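PDB 5TV7: putative peptidoglycan-binding/hydrolysing protein from Peptoclostridium difficile, which probably binds bacterial cell-wall peptidoglycan through its peptidoglycan-binding domains, and is captured here with glutamine hydroxamate bound. Local coordinates for residues 129-134 and 139-144; 147-152 and 167-172. One frame throughout, in Å; residues are numbered along the deposited sequence.

Interaction 1 of 2, residues 129-134 and 139-144; sequences GYNVGI and GSKTYN
Lys141 NZ is gripped by two groups: it donates to Asn131 OD1 at 2.9 Å and forms a salt bridge with Glu43, so the ammonium links the loop 129-134 to the helix 38-46. The amine stands above the amide plane of Asn131, 55° out of it, at a C=O...N angle of 123°, rather than on a carbonyl lone pair. A bend at chi3 (63°) in an otherwise extended lysine chain turns the ammonium toward Asn131 and brings CE to 3.3 Å from Asn131 O. That carbonyl accepts a hydrogen bond from a water, 2.8 Å from Asn131 O, which donates its other hydrogen to Lys141 O at 2.6 Å. The loop leaves helix 116-127 through a Schellman motif at Gly129 and runs past the first turn of helix 140-152, whose N-cap position is Gly139; both belong to the second putative peptidoglycan-binding region. On the apolar side, Val132 CG1 lies against the helix backbone, 3.7 Å from Lys141 O and 3.9 Å from Thr142 CA. With CG1 beside its own backbone N, Val132 presents this methyl to the helix turn. The valine also touches Gln122 and Thr126 of helix 116-127. Gln122 NE2 hydrogen-bonds the buried Thr142 OG1, which comes within 4.2 Å of Val132 CB.

Interaction 2 of 2, residues 147-152 and 167-172; sequences VSFQKK and DKLGRL
With chi1 at 172°, Phe149 CG lies anti to the backbone N and the ring extends toward helix 163-173, while Leu169, with chi1 at -76° placing CG beside its own N, swings CD2 over one ring face. This CH-pi contact puts Leu169 CD2 3.8 Å from the Phe149 ring centroid, displaced toward the rim; the closest ring atom, Phe149 CZ, is 3.6 Å from CD2. Leu172 and Phe149 reach toward each other from opposite directions, CD1 of Leu172 meeting the ring edge at Phe149 CE1, 3.7 Å away. Lys168 contributes its CB and CG, CG lying 3.7 Å from Phe149 CZ in an oblique approach. Segments 147-152 and 167-172, both in the C-terminal putative peptidoglycan-binding region, cross at 78°, their axes 11.5 Å apart at closest approach, and Phe149 reaches from one helix to side chains of the other. Leu125 of helix 116-127 touches both Phe149 and Leu169, so three helices share this apolar cluster. Gln150, on the next position, touches the bound glutamine hydroxamate; its NE2 hydrogen-bonds Thr165 OG1 and its OE1 Gly159 N. Within helix 163-173, Arg171 NE bridges to the carboxylate of Asp167, 3.0 Å from OD1, and Tyr86 OH also hydrogen-bonds that oxygen.

In the fold
From the N terminus, the chain first builds the antiparallel sheet and helix 38-46, followed by helix 116-127 and then both contacts. Interaction 1 closes the short connection to helix 140-152, fastening loop 129-134 onto that helix's first turn. Interaction 2 opens further along the same helix and closes the longer excursion that ends in helix 163-173. The two are therefore in series, neither nested nor crossed, with helix 140-152 common to both. They meet where Tyr130 OH packs against Phe149 CA, 3.4 Å away. Ile134 pairs by backbone hydrogen bonds with Phe62 of strand 60-64, tying the helical C-terminal region to the N-terminal sheet region.

Interaction 1 of 2, residues 129-134 and 139-144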
loop_
_atom_site.group_PDB
_atom_site.type_symbol
_atom_site.label_atom_id
_atom_site.label_comp_id
_atom_site.label_asym_id
_atom_site.label_seq_id
_atom_site.Cartn_x
_atom_site.Cartn_y
_atom_site.Cartn_z
ATOM N N GLY A 129 0.862 10.084 -1.980
ATOM C CA GLY A 129 0.577 10.422 -3.356
ATOM C C GLY A 129 1.056 9.467 -4.429
ATOM O O GLY A 129 0.734 9.671 -5.596
ATOM N N TYR A 130 1.814 8.431 -4.061
ATOM C CA TYR A 130 2.352 7.502 -5.064
ATOM C C TYR A 130 1.255 6.638 -5.655
ATOM O O TYR A 130 0.281 6.261 -4.977
ATOM C CB TYR A 130 3.514 6.664 -4.496
ATOM C CG TYR A 130 4.653 7.563 -4.085
ATOM C CD1 TYR A 130 5.612 7.988 -5.017
ATOM C CD2 TYR A 130 4.714 8.083 -2.796
ATOM C CE1 TYR A 130 6.622 8.866 -4.653
ATOM C CE2 TYR A 130 5.720 8.963 -2.429
ATOM C CZ TYR A 130 6.664 9.349 -3.360
ATOM O OH TYR A 130 7.632 10.229 -2.973
ATOM N N ASN A 131 1.416 6.348 -6.934
ATOM C CA ASN A 131 0.486 5.545 -7.655
ATOM C C ASN A 131 1.023 4.109 -7.687
ATOM O O ASN A 131 1.948 3.781 -8.430
ATOM C CB ASN A 131 0.309 6.142 -9.044
ATOM C CG ASN A 131 -0.820 5.510 -9.812
ATOM O OD1 ASN A 131 -1.199 4.375 -9.561
ATOM N ND2 ASN A 131 -1.347 6.240 -10.775
ATOM N N VAL A 132 0.483 3.289 -6.796
ATOM C CA VAL A 132 0.809 1.874 -6.716
ATOM C C VAL A 132 -0.539 1.221 -6.521
ATOM O O VAL A 132 -1.456 1.846 -5.985
ATOM C CB VAL A 132 1.706 1.512 -5.507
ATOM C CG1 VAL A 132 2.949 2.366 -5.479
ATOM C CG2 VAL A 132 0.970 1.669 -4.179
ATOM N N GLY A 133 -0.689 -0.012 -6.950
ATOM C CA GLY A 133 -1.943 -0.720 -6.698
ATOM C C GLY A 133 -1.816 -1.282 -5.299
ATOM O O GLY A 133 -0.733 -1.754 -4.925
ATOM N N ILE A 134 -2.883 -1.211 -4.507
ATOM C CA ILE A 134 -2.841 -1.740 -3.144
ATOM C C ILE A 134 -3.417 -3.150 -3.150
ATOM O O ILE A 134 -4.590 -3.367 -2.817
ATOM C CB ILE A 134 -3.578 -0.820 -2.160
ATOM C CG1 ILE A 134 -2.976 0.590 -2.235
ATOM C CG2 ILE A 134 -3.495 -1.392 -0.746
ATOM C CD1 ILE A 134 -3.821 1.651 -1.577
ATOM N N GLY A 139 5.285 -5.385 -6.987
ATOM C CA GLY A 139 5.666 -5.433 -8.397
ATOM C C GLY A 139 6.380 -4.163 -8.820
ATOM O O GLY A 139 6.877 -3.403 -7.986
ATOM N N SER A 140 6.396 -3.920 -10.125
ATOM C CA SER A 140 7.099 -2.774 -10.698
ATOM C C SER A 140 6.622 -1.406 -10.232
ATOM O O SER A 140 7.443 -0.524 -10.007
ATOM C CB SER A 140 7.042 -2.837 -12.221
ATOM O OG SER A 140 7.654 -4.038 -12.652
ATOM N N LYS A 141 5.312 -1.224 -10.104
ATOM C CA LYS A 141 4.777 0.056 -9.665
ATOM C C LYS A 141 5.196 0.390 -8.255
ATOM O O LYS A 141 5.511 1.543 -7.978
ATOM C CB LYS A 141 3.260 0.122 -9.803
ATOM C CG LYS A 141 2.817 0.179 -11.255
ATOM C CD LYS A 141 1.328 0.421 -11.411
ATOM C CE LYS A 141 0.904 1.776 -10.843
ATOM N NZ LYS A 141 -0.509 2.108 -11.202
ATOM N N THR A 142 5.219 -0.624 -7.385
ATOM C CA THR A 142 5.653 -0.449 -6.004
ATOM C C THR A 142 7.144 -0.137 -5.983
ATOM O O THR A 142 7.576 0.729 -5.234
ATOM C CB THR A 142 5.375 -1.692 -5.119
ATOM O OG1 THR A 142 3.973 -2.011 -5.144
ATOM C CG2 THR A 142 5.784 -1.422 -3.675
ATOM N N TYR A 143 7.916 -0.847 -6.797
ATOM C CA TYR A 143 9.350 -0.613 -6.888
ATOM C C TYR A 143 9.628 0.829 -7.287
ATOM O O TYR A 143 10.393 1.506 -6.614
ATOM C CB TYR A 143 10.017 -1.585 -7.872
ATOM C CG TYR A 143 11.483 -1.282 -8.135
ATOM C CD1 TYR A 143 12.480 -1.771 -7.286
ATOM C CD2 TYR A 143 11.872 -0.487 -9.211
ATOM C CE1 TYR A 143 13.819 -1.492 -7.510
ATOM C CE2 TYR A 143 13.213 -0.190 -9.439
ATOM C CZ TYR A 143 14.185 -0.701 -8.585
ATOM O OH TYR A 143 15.526 -0.430 -8.787
ATOM N N ASN A 144 8.975 1.303 -8.354
ATOM C CA ASN A 144 9.178 2.681 -8.836
ATOM C C ASN A 144 8.824 3.704 -7.776
ATOM O O ASN A 144 9.548 4.683 -7.604
ATOM C CB ASN A 144 8.365 2.962 -10.101
ATOM C CG ASN A 144 8.767 2.080 -11.274
ATOM O OD1 ASN A 144 9.877 1.553 -11.334
ATOM N ND2 ASN A 144 7.852 1.919 -12.218
HETATM O O HOH W 1 4.638 3.689 -9.133
#

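Interaction 2 of 2, residues 147-152 and 167-172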
loop_
_atom_site.group_PDB
_atom_site.type_symbol
_atom_site.label_atom_id
_atom_site.label_comp_id
_atom_site.label_asym_id
_atom_site.label_seq_id
_atom_site.Cartn_x
_atom_site.Cartn_y
_atom_site.Cartn_z
ATOM N N VAL A 147 11.573 3.674 -4.981
ATOM C CA VAL A 147 12.776 4.393 -5.471
ATOM C C VAL A 147 12.527 5.907 -5.459
ATOM O O VAL A 147 13.368 6.668 -4.965
ATOM C CB VAL A 147 13.188 3.909 -6.881
ATOM C CG1 VAL A 147 14.241 4.817 -7.527
ATOM C CG2 VAL A 147 13.683 2.465 -6.814
ATOM N N SER A 148 11.366 6.336 -5.970
ATOM C CA SER A 148 11.020 7.767 -6.000
ATOM C C SER A 148 10.948 8.366 -4.601
ATOM O O SER A 148 11.440 9.467 -4.357
ATOM C CB SER A 148 9.676 7.992 -6.704
ATOM O OG SER A 148 9.763 7.665 -8.071
ATOM N N PHE A 149 10.284 7.642 -3.705
ATOM C CA PHE A 149 10.160 8.039 -2.314
ATOM C C PHE A 149 11.525 8.172 -1.679
ATOM O O PHE A 149 11.816 9.157 -1.010
ATOM C CB PHE A 149 9.299 7.025 -1.543
ATOM C CG PHE A 149 9.268 7.257 -0.059
ATOM C CD1 PHE A 149 8.426 8.204 0.490
ATOM C CD2 PHE A 149 10.070 6.508 0.792
ATOM C CE1 PHE A 149 8.383 8.412 1.873
ATOM C CE2 PHE A 149 10.029 6.703 2.169
ATOM C CZ PHE A 149 9.194 7.662 2.708
ATOM N N GLN A 150 12.367 7.173 -1.891
ATOM C CA GLN A 150 13.714 7.199 -1.334
ATOM C C GLN A 150 14.518 8.387 -1.854
ATOM O O GLN A 150 15.231 9.050 -1.080
ATOM C CB GLN A 150 14.423 5.872 -1.611
ATOM C CG GLN A 150 13.872 4.749 -0.761
ATOM C CD GLN A 150 14.281 3.373 -1.227
ATOM O OE1 GLN A 150 14.566 3.156 -2.406
ATOM N NE2 GLN A 150 14.257 2.417 -0.305
ATOM N N LYS A 151 14.404 8.673 -3.149
ATOM C CA LYS A 151 15.117 9.827 -3.702
ATOM C C LYS A 151 14.580 11.123 -3.110
ATOM O O LYS A 151 15.350 11.986 -2.715
ATOM C CB LYS A 151 15.035 9.868 -5.221
ATOM C CG LYS A 151 15.896 8.812 -5.900
ATOM C CD LYS A 151 15.677 8.812 -7.409
ATOM C CE LYS A 151 16.629 7.857 -8.125
ATOM N NZ LYS A 151 16.333 7.840 -9.589
ATOM N N LYS A 152 13.264 11.241 -3.005
ATOM C CA LYS A 152 12.676 12.443 -2.451
ATOM C C LYS A 152 13.166 12.732 -1.030
ATOM O O LYS A 152 13.448 13.888 -0.698
ATOM C CB LYS A 152 11.139 12.367 -2.455
ATOM C CG LYS A 152 10.448 13.590 -1.841
ATOM C CD LYS A 152 8.942 13.572 -2.075
ATOM C CE LYS A 152 8.271 14.841 -1.565
ATOM N NZ LYS A 152 6.793 14.825 -1.792
ATOM N N ASP A 167 10.819 3.675 8.613
ATOM C CA ASP A 167 10.836 4.774 9.565
ATOM C C ASP A 167 10.342 6.063 8.932
ATOM O O ASP A 167 9.521 6.785 9.521
ATOM C CB ASP A 167 12.253 4.964 10.099
ATOM C CG ASP A 167 12.365 6.124 11.067
ATOM O OD1 ASP A 167 11.832 6.044 12.195
ATOM O OD2 ASP A 167 13.024 7.121 10.701
ATOM N N LYS A 168 10.809 6.334 7.716
ATOM C CA LYS A 168 10.436 7.561 7.025
ATOM C C LYS A 168 8.956 7.507 6.636
ATOM O O LYS A 168 8.229 8.466 6.827
ATOM C CB LYS A 168 11.344 7.811 5.807
ATOM C CG LYS A 168 11.279 9.228 5.265
ATOM C CD LYS A 168 11.917 10.221 6.235
ATOM C CE LYS A 168 11.610 11.648 5.834
ATOM N NZ LYS A 168 11.922 12.631 6.917
ATOM N N LEU A 169 8.505 6.370 6.118
ATOM C CA LEU A 169 7.095 6.203 5.774
ATOM C C LEU A 169 6.211 6.419 6.986
ATOM O O LEU A 169 5.190 7.109 6.912
ATOM C CB LEU A 169 6.839 4.792 5.216
ATOM C CG LEU A 169 7.301 4.564 3.781
ATOM C CD1 LEU A 169 7.256 3.082 3.445
ATOM C CD2 LEU A 169 6.445 5.376 2.825
ATOM N N GLY A 170 6.611 5.814 8.101
ATOM C CA GLY A 170 5.867 5.928 9.352
ATOM C C GLY A 170 5.767 7.346 9.880
ATOM O O GLY A 170 4.691 7.779 10.286
ATOM N N ARG A 171 6.885 8.070 9.871
ATOM C CA ARG A 171 6.905 9.451 10.379
ATOM C C ARG A 171 6.052 10.392 9.540
ATOM O O ARG A 171 5.433 11.297 10.075
ATOM C CB ARG A 171 8.331 9.996 10.469
ATOM C CG ARG A 171 9.135 9.350 11.572
ATOM C CD ARG A 171 10.578 9.803 11.555
ATOM N NE ARG A 171 11.363 9.039 12.524
ATOM C CZ ARG A 171 11.499 9.338 13.819
ATOM N NH1 ARG A 171 10.918 10.408 14.350
ATOM N NH2 ARG A 171 12.242 8.554 14.593
ATOM N N LEU A 172 6.013 10.154 8.233
ATOM C CA LEU A 172 5.243 10.997 7.319
ATOM C C LEU A 172 3.752 10.689 7.290
ATOM O O LEU A 172 2.970 11.556 6.960
ATOM C CB LEU A 172 5.804 10.878 5.900
ATOM C CG LEU A 172 7.213 11.454 5.713
ATOM C CD1 LEU A 172 7.772 11.038 4.364
ATOM C CD2 LEU A 172 7.209 12.969 5.866
#